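Local atomic coordinates of NO-binding heme-dependent sensor protein (Shewanella oneidensis, PDB entry 4U9B), a protein that binds nitric oxide at a heme group and, as an H-NOX protein, probably serves as a gas sensor in signalling. Residues A129-S134 against A169-L174; K156-H161 against I175-N180; P135-F140 against T163-G168; N7-M12 against K67-F72. All blocks are in the same frame, centred on the assembly; numbering follows the deposited sequence.

Contact 1: residues A129-S134 against A169-L174; sequences ALRYSS and ADHCML. With ZN (zinc ion), chain D; HEM (protoporphyrin IX containing Fe), chain B.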
# COMPACT_ATOMS: atom_id res chain seq x y z
N ALA A 129 16.52 -1.01 -7.01
CA ALA A 129 16.70 -1.32 -5.60
C ALA A 129 15.89 -0.34 -4.76
O ALA A 129 16.22 0.85 -4.69
CB ALA A 129 18.16 -1.26 -5.22
N LEU A 130 14.83 -0.84 -4.13
CA LEU A 130 13.91 0.00 -3.38
C LEU A 130 14.02 -0.27 -1.89
O LEU A 130 13.66 -1.34 -1.41
CB LEU A 130 12.48 -0.23 -3.86
CG LEU A 130 11.47 0.87 -3.55
CD1 LEU A 130 11.85 2.18 -4.24
CD2 LEU A 130 10.07 0.45 -3.96
N ARG A 131 14.54 0.72 -1.15
CA ARG A 131 14.63 0.62 0.30
C ARG A 131 13.32 1.07 0.92
O ARG A 131 12.78 2.11 0.54
CB ARG A 131 15.79 1.46 0.83
CG ARG A 131 15.99 1.35 2.34
CD ARG A 131 16.92 2.44 2.86
NE ARG A 131 17.16 2.31 4.30
CZ ARG A 131 16.41 2.87 5.25
NH1 ARG A 131 15.35 3.61 4.94
NH2 ARG A 131 16.73 2.68 6.53
N TYR A 132 12.82 0.29 1.87
CA TYR A 132 11.59 0.61 2.58
C TYR A 132 11.84 0.63 4.08
O TYR A 132 12.47 -0.28 4.62
CB TYR A 132 10.48 -0.39 2.24
CG TYR A 132 9.24 -0.24 3.09
CD1 TYR A 132 9.13 -0.90 4.31
CD2 TYR A 132 8.18 0.55 2.67
CE1 TYR A 132 8.00 -0.77 5.09
CE2 TYR A 132 7.05 0.69 3.45
CZ TYR A 132 6.96 0.03 4.65
OH TYR A 132 5.83 0.16 5.44
N SER A 133 11.34 1.66 4.75
CA SER A 133 11.38 1.74 6.21
C SER A 133 10.13 2.44 6.71
O SER A 133 9.72 3.46 6.15
CB SER A 133 12.63 2.50 6.67
OG SER A 133 12.83 2.33 8.06
N SER A 134 9.51 1.91 7.76
CA SER A 134 8.32 2.52 8.33
C SER A 134 7.93 1.90 9.68
O SER A 134 8.03 0.68 9.84
CB SER A 134 7.14 2.39 7.37
OG SER A 134 5.95 2.87 7.96
N ALA A 169 15.52 -6.71 10.76
CA ALA A 169 16.26 -5.64 10.10
C ALA A 169 15.59 -4.29 10.35
O ALA A 169 14.42 -4.24 10.71
CB ALA A 169 16.37 -5.91 8.61
N ASP A 170 16.33 -3.20 10.16
CA ASP A 170 15.76 -1.87 10.38
C ASP A 170 15.18 -1.30 9.08
O ASP A 170 14.77 -0.14 9.03
CB ASP A 170 16.80 -0.91 10.97
CG ASP A 170 17.99 -0.68 10.06
OD1 ASP A 170 17.96 -1.07 8.87
OD2 ASP A 170 18.98 -0.07 10.53
N HIS A 171 15.16 -2.12 8.04
CA HIS A 171 14.63 -1.72 6.74
C HIS A 171 14.37 -2.95 5.89
O HIS A 171 14.84 -4.04 6.21
CB HIS A 171 15.61 -0.79 6.02
CG HIS A 171 16.85 -1.48 5.54
ND1 HIS A 171 17.93 -1.72 6.36
CD2 HIS A 171 17.17 -2.00 4.34
CE1 HIS A 171 18.87 -2.35 5.68
NE2 HIS A 171 18.43 -2.53 4.45
N CYS A 172 13.62 -2.76 4.82
CA CYS A 172 13.45 -3.79 3.80
C CYS A 172 14.14 -3.35 2.52
O CYS A 172 14.25 -2.15 2.24
CB CYS A 172 11.97 -4.06 3.51
SG CYS A 172 10.99 -4.45 4.96
N MET A 173 14.59 -4.33 1.75
CA MET A 173 15.18 -4.09 0.44
C MET A 173 14.42 -4.90 -0.59
O MET A 173 14.45 -6.13 -0.58
CB MET A 173 16.66 -4.46 0.44
CG MET A 173 17.39 -4.09 -0.85
SD MET A 173 17.24 -2.34 -1.27
CE MET A 173 17.87 -1.58 0.23
N LEU A 174 13.70 -4.20 -1.46
CA LEU A 174 12.94 -4.82 -2.53
C LEU A 174 13.64 -4.59 -3.85
O LEU A 174 13.70 -3.47 -4.35
CB LEU A 174 11.51 -4.27 -2.57
CG LEU A 174 10.55 -4.77 -1.49
CD1 LEU A 174 10.97 -4.31 -0.11
CD2 LEU A 174 9.13 -4.32 -1.79
ZN ZN D . 9.90 -6.44 4.51
CHA HEM B . 0.70 5.09 2.16
CHB HEM B . 3.92 2.81 -0.65
CHC HEM B . 1.99 4.84 -4.58
CHD HEM B . -0.36 7.94 -1.69
C1A HEM B . 1.61 4.16 1.71
C2A HEM B . 2.03 2.96 2.39
C3A HEM B . 2.91 2.33 1.61
C4A HEM B . 3.09 3.12 0.41
CMA HEM B . 3.64 1.01 1.90
CAA HEM B . 1.54 2.47 3.78
CBA HEM B . 2.07 3.38 4.89
CGA HEM B . 3.44 2.96 5.40
O1A HEM B . 3.95 3.63 6.34
O2A HEM B . 4.02 1.97 4.88
C1B HEM B . 3.65 3.11 -1.96
C2B HEM B . 4.26 2.48 -3.11
C3B HEM B . 3.73 3.05 -4.21
C4B HEM B . 2.76 4.03 -3.77
CMB HEM B . 5.33 1.37 -2.98
CAB HEM B . 3.99 2.76 -5.71
CBB HEM B . 4.53 1.63 -6.17
C1C HEM B . 1.18 5.87 -4.14
C2C HEM B . 0.42 6.76 -4.99
C3C HEM B . -0.23 7.63 -4.22
C4C HEM B . 0.09 7.32 -2.83
CMC HEM B . 0.39 6.68 -6.53
CAC HEM B . -1.16 8.74 -4.78
CBC HEM B . -1.61 9.77 -4.05
C1D HEM B . -0.37 7.41 -0.42
C2D HEM B . -1.21 7.89 0.66
C3D HEM B . -0.88 7.00 1.85
C4D HEM B . 0.13 6.07 1.39
CMD HEM B . -2.23 9.04 0.61
CAD HEM B . -1.49 7.07 3.26
CBD HEM B . -0.67 8.00 4.15
CGD HEM B . -1.29 8.04 5.52
O1D HEM B . -2.04 7.08 5.85
O2D HEM B . -1.04 9.01 6.29
NA HEM B . 2.27 4.22 0.49
NB HEM B . 2.74 4.05 -2.39
NC HEM B . 0.96 6.24 -2.83
ND HEM B . 0.40 6.34 0.05
FE HEM B . 1.75 5.35 -1.14
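Y132 and C172 face each other where the heme-propionate pocket backs onto the zinc site, as a hydrogen-bonded pair of the antiparallel strands 128-133 and 172-179. C172 N reaches Y132 O at 2.7 Å, and Y132 N returns a bond to C172 O. Their side chains share one face of the sheet, CB against CB. C172 SG passes Y132 CD1 at 4.1 Å, oblique to the ring, and binds zinc at 2.3 Å; C139, H161 and C164 complete that site. Y132 CG stands anti to the backbone N (chi1 172°), on the face shared with C172; at the far end of the ring OH donates to propionate oxygen O2A at 2.6 Å, near the ring plane. A hydrogen bond with L138 N also grips this OH. S134 OG donates to the other oxygen of the same carboxylate, O1A, at 2.7 Å. Y132, S134 and R136 form the Y-x-S-x-R motif by which H-NOX domains hold a heme propionate. Further along the strands L130 and L174 repeat the hydrogen-bonded pairing, and their side chains meet L146 of helix 139-152 on this same face. R131 and M173 occupy the other face, their side chains crossing at about a right angle. Bends at chi2 and chi3 bring M173 CE to R131 CB at 3.7 Å. Beyond it H171 CB sits over one face of the R131 guanidinium, toward the rim, while ring and guanidinium planes differ by 18°. A nearly straight bond from H171 ND1 to D170 OD1, 2.6 Å long and in the ring plane, probably fixes the rotation of the imidazole.

Contact 2: residues K156-H161 against I175-N180; sequences KIQISH and IIELQN. With ZN (zinc ion), chain D.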
# COMPACT_ATOMS: atom_id res chain seq x y z
N LYS A 156 5.53 -6.51 -16.73
CA LYS A 156 5.75 -7.68 -15.89
C LYS A 156 6.97 -7.46 -15.01
O LYS A 156 7.99 -6.96 -15.48
CB LYS A 156 5.92 -8.94 -16.73
CG LYS A 156 6.05 -10.21 -15.90
CD LYS A 156 6.30 -11.43 -16.76
CE LYS A 156 6.36 -12.70 -15.92
NZ LYS A 156 7.31 -12.58 -14.78
N ILE A 157 6.87 -7.82 -13.73
CA ILE A 157 7.99 -7.66 -12.80
C ILE A 157 8.16 -8.87 -11.89
O ILE A 157 7.26 -9.69 -11.74
CB ILE A 157 7.82 -6.40 -11.92
CG1 ILE A 157 6.58 -6.51 -11.01
CG2 ILE A 157 7.72 -5.15 -12.79
CD1 ILE A 157 6.56 -5.49 -9.88
N GLN A 158 9.35 -8.95 -11.30
CA GLN A 158 9.65 -9.91 -10.24
C GLN A 158 10.25 -9.11 -9.09
O GLN A 158 10.98 -8.15 -9.33
CB GLN A 158 10.61 -10.99 -10.74
CG GLN A 158 10.23 -12.40 -10.35
CD GLN A 158 11.10 -13.45 -11.03
OE1 GLN A 158 12.21 -13.15 -11.47
NE2 GLN A 158 10.59 -14.67 -11.12
N ILE A 159 9.94 -9.49 -7.86
CA ILE A 159 10.46 -8.79 -6.69
C ILE A 159 11.18 -9.74 -5.74
O ILE A 159 10.63 -10.76 -5.33
CB ILE A 159 9.35 -8.05 -5.91
CG1 ILE A 159 8.68 -7.01 -6.83
CG2 ILE A 159 9.91 -7.37 -4.65
CD1 ILE A 159 7.59 -6.18 -6.17
N SER A 160 12.42 -9.39 -5.42
CA SER A 160 13.18 -10.06 -4.38
C SER A 160 13.16 -9.18 -3.13
O SER A 160 13.47 -8.00 -3.19
CB SER A 160 14.62 -10.33 -4.82
OG SER A 160 14.65 -11.19 -5.95
N HIS A 161 12.79 -9.79 -2.01
CA HIS A 161 12.57 -9.07 -0.77
C HIS A 161 13.39 -9.78 0.31
O HIS A 161 12.85 -10.37 1.24
CB HIS A 161 11.07 -9.07 -0.46
CG HIS A 161 10.66 -8.22 0.71
ND1 HIS A 161 9.36 -7.79 0.88
CD2 HIS A 161 11.36 -7.74 1.76
CE1 HIS A 161 9.28 -7.08 1.99
NE2 HIS A 161 10.48 -7.04 2.55
N ILE A 175 14.19 -5.67 -4.42
CA ILE A 175 14.83 -5.60 -5.72
C ILE A 175 13.81 -5.94 -6.79
O ILE A 175 13.27 -7.05 -6.81
CB ILE A 175 16.04 -6.56 -5.82
CG1 ILE A 175 17.02 -6.31 -4.67
CG2 ILE A 175 16.73 -6.42 -7.18
CD1 ILE A 175 17.52 -4.88 -4.57
N ILE A 176 13.55 -4.98 -7.66
CA ILE A 176 12.57 -5.13 -8.72
C ILE A 176 13.26 -5.37 -10.06
O ILE A 176 14.07 -4.55 -10.50
CB ILE A 176 11.66 -3.89 -8.83
CG1 ILE A 176 11.08 -3.53 -7.46
CG2 ILE A 176 10.54 -4.13 -9.83
CD1 ILE A 176 10.66 -2.08 -7.35
N GLU A 177 12.94 -6.50 -10.69
CA GLU A 177 13.44 -6.81 -12.02
C GLU A 177 12.30 -6.74 -13.03
O GLU A 177 11.30 -7.45 -12.90
CB GLU A 177 14.08 -8.20 -12.05
CG GLU A 177 14.70 -8.55 -13.39
CD GLU A 177 15.40 -9.90 -13.38
OE1 GLU A 177 16.65 -9.91 -13.31
OE2 GLU A 177 14.71 -10.93 -13.42
N LEU A 178 12.45 -5.86 -14.02
CA LEU A 178 11.50 -5.78 -15.11
C LEU A 178 11.78 -6.90 -16.11
O LEU A 178 12.94 -7.14 -16.46
CB LEU A 178 11.56 -4.42 -15.80
CG LEU A 178 10.88 -3.25 -15.09
CD1 LEU A 178 11.64 -2.84 -13.83
CD2 LEU A 178 10.73 -2.07 -16.03
N GLN A 179 10.73 -7.57 -16.56
CA GLN A 179 10.86 -8.67 -17.50
C GLN A 179 9.91 -8.48 -18.68
O GLN A 179 9.17 -7.50 -18.73
CB GLN A 179 10.58 -10.00 -16.79
CG GLN A 179 11.50 -10.25 -15.60
CD GLN A 179 11.19 -11.56 -14.90
OE1 GLN A 179 10.12 -12.13 -15.06
NE2 GLN A 179 12.15 -12.04 -14.11
N ASN A 180 9.95 -9.42 -19.62
CA ASN A 180 9.16 -9.32 -20.84
C ASN A 180 7.89 -10.17 -20.77
O ASN A 180 7.83 -11.14 -20.01
CB ASN A 180 10.00 -9.73 -22.05
CG ASN A 180 11.41 -9.18 -21.99
OD1 ASN A 180 11.64 -8.01 -22.31
ND2 ASN A 180 12.36 -10.01 -21.59
ZN ZN D . 9.90 -6.44 4.51
O HOH W 1 6.50 -6.38 -19.46
O HOH W 2 14.15 -9.91 -8.45
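I157 meets I176 on the tightly packed face of this strand pair, CB against CG2 at 4.1 Å, with I159 and L178 extending the apolar row. Helices 91-96 and 139-152 lie against it, F91 touching both I157 and I176, F147 both I157 and I159. Paired backbone bonds between Q158 and E177, and between S160 and I175, hold the strands together.

The opposite face is mostly polar, with K156 and Q158 exposed; I175 is its apolar member. The Q179 carboxamide works at both ends. Its OE1 accepts from K156 NZ at 2.9 Å; the lysine chain runs extended to CE and bends at chi4 (-52°) to turn NZ inward. Q179 NE2 donates to the anti lone pair of E177 OE2 at 2.9 Å, in the amide plane, and more weakly to Q158 OE1. An alanine in place of Q179 would probably leave the K156 ammonium and E177 OE2 without these mates and set the lysine end free to turn. E177 OE1 has its own partner in Q127. Water 2, bound to S160 OG, adds a weak bond to I175 O.

The arrangement is an antiparallel beta hairpin, whose strand 156-163 delivers H161 NE2 to the zinc ion.

Contact 3: residues P135-F140 against T163-G168; sequences PRRLCF and TCMHTG. With ZN (zinc ion), chain D; HEM (protoporphyrin IX containing Fe), chain B.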
# COMPACT_ATOMS: atom_id res chain seq x y z
N PRO A 135 7.48 2.72 10.64
CA PRO A 135 6.95 2.18 11.89
C PRO A 135 5.74 1.26 11.67
O PRO A 135 5.46 0.41 12.51
CB PRO A 135 6.53 3.43 12.68
CG PRO A 135 7.32 4.53 12.10
CD PRO A 135 7.51 4.20 10.65
N ARG A 136 5.05 1.45 10.56
CA ARG A 136 3.86 0.67 10.24
C ARG A 136 4.22 -0.75 9.80
O ARG A 136 3.38 -1.64 9.85
CB ARG A 136 3.04 1.35 9.14
CG ARG A 136 2.00 2.35 9.63
CD ARG A 136 2.61 3.67 10.08
NE ARG A 136 3.27 4.38 8.99
CZ ARG A 136 3.98 5.50 9.14
NH1 ARG A 136 4.13 6.04 10.35
NH2 ARG A 136 4.55 6.07 8.10
N ARG A 137 5.46 -0.94 9.36
CA ARG A 137 5.96 -2.24 8.90
C ARG A 137 5.04 -2.84 7.84
O ARG A 137 4.64 -4.01 7.92
CB ARG A 137 6.13 -3.19 10.09
CG ARG A 137 7.00 -2.61 11.19
CD ARG A 137 7.73 -3.69 11.98
NE ARG A 137 6.89 -4.85 12.26
CZ ARG A 137 7.35 -6.04 12.63
NH1 ARG A 137 8.66 -6.24 12.76
NH2 ARG A 137 6.50 -7.03 12.86
N LEU A 138 4.73 -2.03 6.83
CA LEU A 138 3.82 -2.44 5.76
C LEU A 138 4.56 -2.71 4.45
O LEU A 138 4.08 -2.37 3.37
CB LEU A 138 2.76 -1.35 5.54
CG LEU A 138 1.64 -1.32 6.58
CD1 LEU A 138 0.87 -0.01 6.49
CD2 LEU A 138 0.69 -2.49 6.36
N CYS A 139 5.71 -3.36 4.54
CA CYS A 139 6.51 -3.65 3.36
C CYS A 139 5.77 -4.55 2.38
O CYS A 139 5.99 -4.48 1.17
CB CYS A 139 7.84 -4.29 3.75
SG CYS A 139 7.67 -5.82 4.68
N PHE A 140 4.88 -5.40 2.89
CA PHE A 140 4.13 -6.29 2.02
C PHE A 140 3.06 -5.52 1.27
O PHE A 140 2.67 -5.89 0.16
CB PHE A 140 3.52 -7.45 2.81
CG PHE A 140 4.44 -8.64 2.95
CD1 PHE A 140 5.49 -8.61 3.85
CD2 PHE A 140 4.24 -9.77 2.18
CE1 PHE A 140 6.33 -9.70 3.97
CE2 PHE A 140 5.09 -10.86 2.30
CZ PHE A 140 6.13 -10.82 3.20
N THR A 163 15.95 -8.65 2.35
CA THR A 163 16.14 -7.99 3.64
C THR A 163 14.77 -7.50 4.07
O THR A 163 14.06 -6.90 3.27
CB THR A 163 17.13 -6.81 3.56
OG1 THR A 163 18.38 -7.25 3.02
CG2 THR A 163 17.37 -6.20 4.94
N CYS A 164 14.39 -7.77 5.32
CA CYS A 164 13.05 -7.44 5.78
C CYS A 164 12.99 -7.11 7.26
O CYS A 164 13.62 -7.78 8.09
CB CYS A 164 12.09 -8.59 5.47
SG CYS A 164 10.36 -8.21 5.83
N MET A 165 12.21 -6.09 7.59
CA MET A 165 12.01 -5.66 8.96
C MET A 165 11.35 -6.74 9.81
O MET A 165 11.56 -6.80 11.03
CB MET A 165 11.14 -4.40 9.00
CG MET A 165 11.74 -3.20 8.29
SD MET A 165 10.67 -1.74 8.35
CE MET A 165 10.85 -1.27 10.07
N HIS A 166 10.56 -7.59 9.18
CA HIS A 166 9.82 -8.62 9.91
C HIS A 166 10.73 -9.71 10.47
O HIS A 166 10.28 -10.55 11.24
CB HIS A 166 8.75 -9.25 9.02
CG HIS A 166 7.64 -8.31 8.65
ND1 HIS A 166 6.78 -7.78 9.59
CD2 HIS A 166 7.26 -7.81 7.46
CE1 HIS A 166 5.91 -6.99 8.98
NE2 HIS A 166 6.18 -6.99 7.69
N THR A 167 12.01 -9.68 10.09
CA THR A 167 12.98 -10.64 10.61
C THR A 167 13.99 -9.95 11.53
O THR A 167 14.91 -10.60 12.03
CB THR A 167 13.73 -11.38 9.49
OG1 THR A 167 14.72 -10.51 8.91
CG2 THR A 167 12.77 -11.85 8.42
N GLY A 168 13.82 -8.65 11.73
CA GLY A 168 14.63 -7.91 12.68
C GLY A 168 15.43 -6.76 12.09
O GLY A 168 15.96 -5.93 12.83
ZN ZN D . 9.90 -6.44 4.51
CHA HEM B . 0.70 5.09 2.16
CHB HEM B . 3.92 2.81 -0.65
CHC HEM B . 1.99 4.84 -4.58
CHD HEM B . -0.36 7.94 -1.69
C1A HEM B . 1.61 4.16 1.71
C2A HEM B . 2.03 2.96 2.39
C3A HEM B . 2.91 2.33 1.61
C4A HEM B . 3.09 3.12 0.41
CMA HEM B . 3.64 1.01 1.90
CAA HEM B . 1.54 2.47 3.78
CBA HEM B . 2.07 3.38 4.89
CGA HEM B . 3.44 2.96 5.40
O1A HEM B . 3.95 3.63 6.34
O2A HEM B . 4.02 1.97 4.88
C1B HEM B . 3.65 3.11 -1.96
C2B HEM B . 4.26 2.48 -3.11
C3B HEM B . 3.73 3.05 -4.21
C4B HEM B . 2.76 4.03 -3.77
CMB HEM B . 5.33 1.37 -2.98
CAB HEM B . 3.99 2.76 -5.71
CBB HEM B . 4.53 1.63 -6.17
C1C HEM B . 1.18 5.87 -4.14
C2C HEM B . 0.42 6.76 -4.99
C3C HEM B . -0.23 7.63 -4.22
C4C HEM B . 0.09 7.32 -2.83
CMC HEM B . 0.39 6.68 -6.53
CAC HEM B . -1.16 8.74 -4.78
CBC HEM B . -1.61 9.77 -4.05
C1D HEM B . -0.37 7.41 -0.42
C2D HEM B . -1.21 7.89 0.66
C3D HEM B . -0.88 7.00 1.85
C4D HEM B . 0.13 6.07 1.39
CMD HEM B . -2.23 9.04 0.61
CAD HEM B . -1.49 7.07 3.26
CBD HEM B . -0.67 8.00 4.15
CGD HEM B . -1.29 8.04 5.52
O1D HEM B . -2.04 7.08 5.85
O2D HEM B . -1.04 9.01 6.29
NA HEM B . 2.27 4.22 0.49
NB HEM B . 2.74 4.05 -2.39
NC HEM B . 0.96 6.24 -2.83
ND HEM B . 0.40 6.34 0.05
FE HEM B . 1.75 5.35 -1.14
O HOH W 3 3.95 -5.84 5.76
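C164 meets C139 through zinc: each SG binds the metal at 2.3 Å, and the two sulfurs stand 3.8 Å apart. C139 opens helix 139-152. M165 comes next, its CE near R137 CG, a doubtful contact because R137 has two conformers. H166 carries most of the rest. Its backbone N donates to C164 SG at 3.4 Å, a second-shell bond that would probably temper the charge on the sulfur. The imidazole brings CD2 to C139 SG at 3.4 Å, and the same carbon lies at the edge of the F140 ring, the two ring planes 55° apart. H166 NE2 also holds water 3 at 3.2 Å; this water donates to R137 O and accepts from F140 N, tying the loop to the helix start. An alanine at H166 would probably leave that water short of one partner and open a gap beside C139 SG and the F140 edge. T167 closes the turn, its N and OG1 both donating to C164 O. On the far side of the first segment R136 NE and NH2 both donate hydrogen bonds to heme propionate O1A. The site as a whole is a zinc centre of three cysteines and one histidine, completed by H161 and C172.

Contact 4: residues N7-M12 against K67-F72; sequences NVLEDM and KAFGQF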
# COMPACT_ATOMS: atom_id res chain seq x y z
N ASN A 7 -11.03 3.71 3.02
CA ASN A 7 -12.05 3.73 1.98
C ASN A 7 -11.79 2.67 0.92
O ASN A 7 -12.71 2.00 0.47
CB ASN A 7 -12.14 5.11 1.32
CG ASN A 7 -12.67 6.18 2.26
OD1 ASN A 7 -13.37 5.89 3.23
ND2 ASN A 7 -12.34 7.43 1.96
N VAL A 8 -10.53 2.53 0.51
CA VAL A 8 -10.19 1.52 -0.49
C VAL A 8 -10.33 0.13 0.13
O VAL A 8 -10.75 -0.81 -0.54
CB VAL A 8 -8.77 1.73 -1.05
CG1 VAL A 8 -8.44 0.65 -2.07
CG2 VAL A 8 -8.65 3.10 -1.69
N LEU A 9 -9.99 -0.00 1.41
CA LEU A 9 -10.16 -1.27 2.10
C LEU A 9 -11.64 -1.64 2.13
O LEU A 9 -11.99 -2.80 1.92
CB LEU A 9 -9.60 -1.21 3.53
CG LEU A 9 -9.70 -2.50 4.35
CD1 LEU A 9 -8.86 -3.60 3.73
CD2 LEU A 9 -9.28 -2.27 5.79
N GLU A 10 -12.50 -0.65 2.36
CA GLU A 10 -13.94 -0.88 2.35
C GLU A 10 -14.37 -1.42 0.99
O GLU A 10 -15.12 -2.40 0.92
CB GLU A 10 -14.72 0.39 2.68
CG GLU A 10 -16.24 0.16 2.76
CD GLU A 10 -17.03 1.43 2.99
OE1 GLU A 10 -18.24 1.44 2.68
OE2 GLU A 10 -16.45 2.42 3.49
N ASP A 11 -13.91 -0.78 -0.08
CA ASP A 11 -14.24 -1.23 -1.43
C ASP A 11 -13.87 -2.70 -1.62
O ASP A 11 -14.62 -3.46 -2.23
CB ASP A 11 -13.52 -0.37 -2.48
CG ASP A 11 -14.05 1.05 -2.55
OD1 ASP A 11 -15.17 1.29 -2.04
OD2 ASP A 11 -13.36 1.92 -3.12
N MET A 12 -12.73 -3.09 -1.08
CA MET A 12 -12.25 -4.46 -1.23
C MET A 12 -13.08 -5.44 -0.41
O MET A 12 -13.56 -6.45 -0.93
CB MET A 12 -10.77 -4.54 -0.83
CG MET A 12 -10.11 -5.86 -1.21
SD MET A 12 -8.35 -5.89 -0.84
CE MET A 12 -7.86 -7.38 -1.72
N LYS A 67 -0.53 -7.88 1.30
CA LYS A 67 0.03 -7.77 -0.04
C LYS A 67 -1.09 -7.70 -1.07
O LYS A 67 -1.01 -6.93 -2.03
CB LYS A 67 0.96 -8.95 -0.33
CG LYS A 67 1.60 -8.93 -1.71
CD LYS A 67 2.58 -10.08 -1.89
CE LYS A 67 3.23 -10.05 -3.27
NZ LYS A 67 4.32 -11.07 -3.41
N ALA A 68 -2.14 -8.49 -0.87
CA ALA A 68 -3.29 -8.48 -1.76
C ALA A 68 -3.96 -7.12 -1.74
O ALA A 68 -4.33 -6.57 -2.78
CB ALA A 68 -4.27 -9.56 -1.37
N PHE A 69 -4.13 -6.57 -0.54
CA PHE A 69 -4.69 -5.24 -0.38
C PHE A 69 -3.82 -4.20 -1.08
O PHE A 69 -4.34 -3.30 -1.74
CB PHE A 69 -4.83 -4.89 1.10
CG PHE A 69 -5.23 -3.47 1.36
CD1 PHE A 69 -6.39 -2.95 0.81
CD2 PHE A 69 -4.45 -2.66 2.17
CE1 PHE A 69 -6.76 -1.64 1.05
CE2 PHE A 69 -4.82 -1.35 2.41
CZ PHE A 69 -5.97 -0.84 1.86
N GLY A 70 -2.51 -4.32 -0.94
CA GLY A 70 -1.58 -3.41 -1.57
C GLY A 70 -1.76 -3.33 -3.08
O GLY A 70 -1.73 -2.25 -3.66
N GLN A 71 -1.95 -4.49 -3.71
CA GLN A 71 -2.14 -4.53 -5.15
C GLN A 71 -3.47 -3.89 -5.53
O GLN A 71 -3.55 -3.15 -6.51
CB GLN A 71 -2.07 -5.97 -5.66
CG GLN A 71 -2.15 -6.07 -7.17
CD GLN A 71 -1.50 -7.33 -7.71
OE1 GLN A 71 -1.23 -8.28 -6.98
NE2 GLN A 71 -1.24 -7.34 -9.01
N PHE A 72 -4.50 -4.18 -4.75
CA PHE A 72 -5.81 -3.58 -4.94
C PHE A 72 -5.72 -2.07 -4.75
O PHE A 72 -6.36 -1.30 -5.45
CB PHE A 72 -6.82 -4.19 -3.96
CG PHE A 72 -8.25 -3.74 -4.17
CD1 PHE A 72 -8.72 -2.59 -3.56
CD2 PHE A 72 -9.11 -4.48 -4.96
CE1 PHE A 72 -10.03 -2.17 -3.74
CE2 PHE A 72 -10.42 -4.07 -5.14
CZ PHE A 72 -10.88 -2.91 -4.53
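M12 reaches between F69 and F72, its chain extended beyond CG, and touches both rings with different parts. M12 CB sits over one face of the F72 ring, 3.9 Å from the centroid, in a CH-pi contact. Farther out SD approaches F69 at the ring edge, in its plane, 3.9 Å from CD1, while it lies oblique to the F72 ring; both are Met-aromatic contacts. The methyl CE ends 3.8 Å from A68 O and also rests on A68 CB. M12 and F72 slide past each other in opposite directions.

F72 is bordered again by V8, whose CG1, anti to the backbone N (chi1 179°), lies in the ring plane at the edge, 3.6 Å from CD1. D11 CB also lies at this edge, near CE1 and CZ. F69 is covered by L9: CD1 lies over one face, 4.2 Å from the centroid, and CA packs on CE1 at 3.6 Å.

The next shell positions these groups. L9 leans on W22 of helix 19-29 and on L47 and I50 of helix 44-58, and V8 on L73 and R80. R80 also takes D11 OD2 in a salt bridge from helix 3-17 to the C-terminal end of helix 62-80. K67 makes a salt bridge with E143 of helix 139-152.

The axes of the two short segments pass 10.3 Å apart at an angle of 105°, a nearly perpendicular helix-helix packing of aliphatic, methionine and phenylalanine side chains within the helical part of the H-NOX fold.

In the fold
Contacts 1 and 2 share strand 172-179, which lies between 128-133 and 156-163 in the sheet; contact 1 takes its first half, contact 2 its second. Contact 3 lies close to contact 1, their centres about 7 Å apart, and the zinc ion draws on residues of all three; contacts 1 and 3 also share the heme propionate. Their chemistry follows their place: contact 2 is a surface contact with charged and amide groups on its outer face, while contacts 1 and 3 are partly buried and built round metal and heme ligands. Contact 4, also partly buried and nearest the centre of the chain, joins two helices by apolar packing and meets contact 3 where F140 O touches K67 CB.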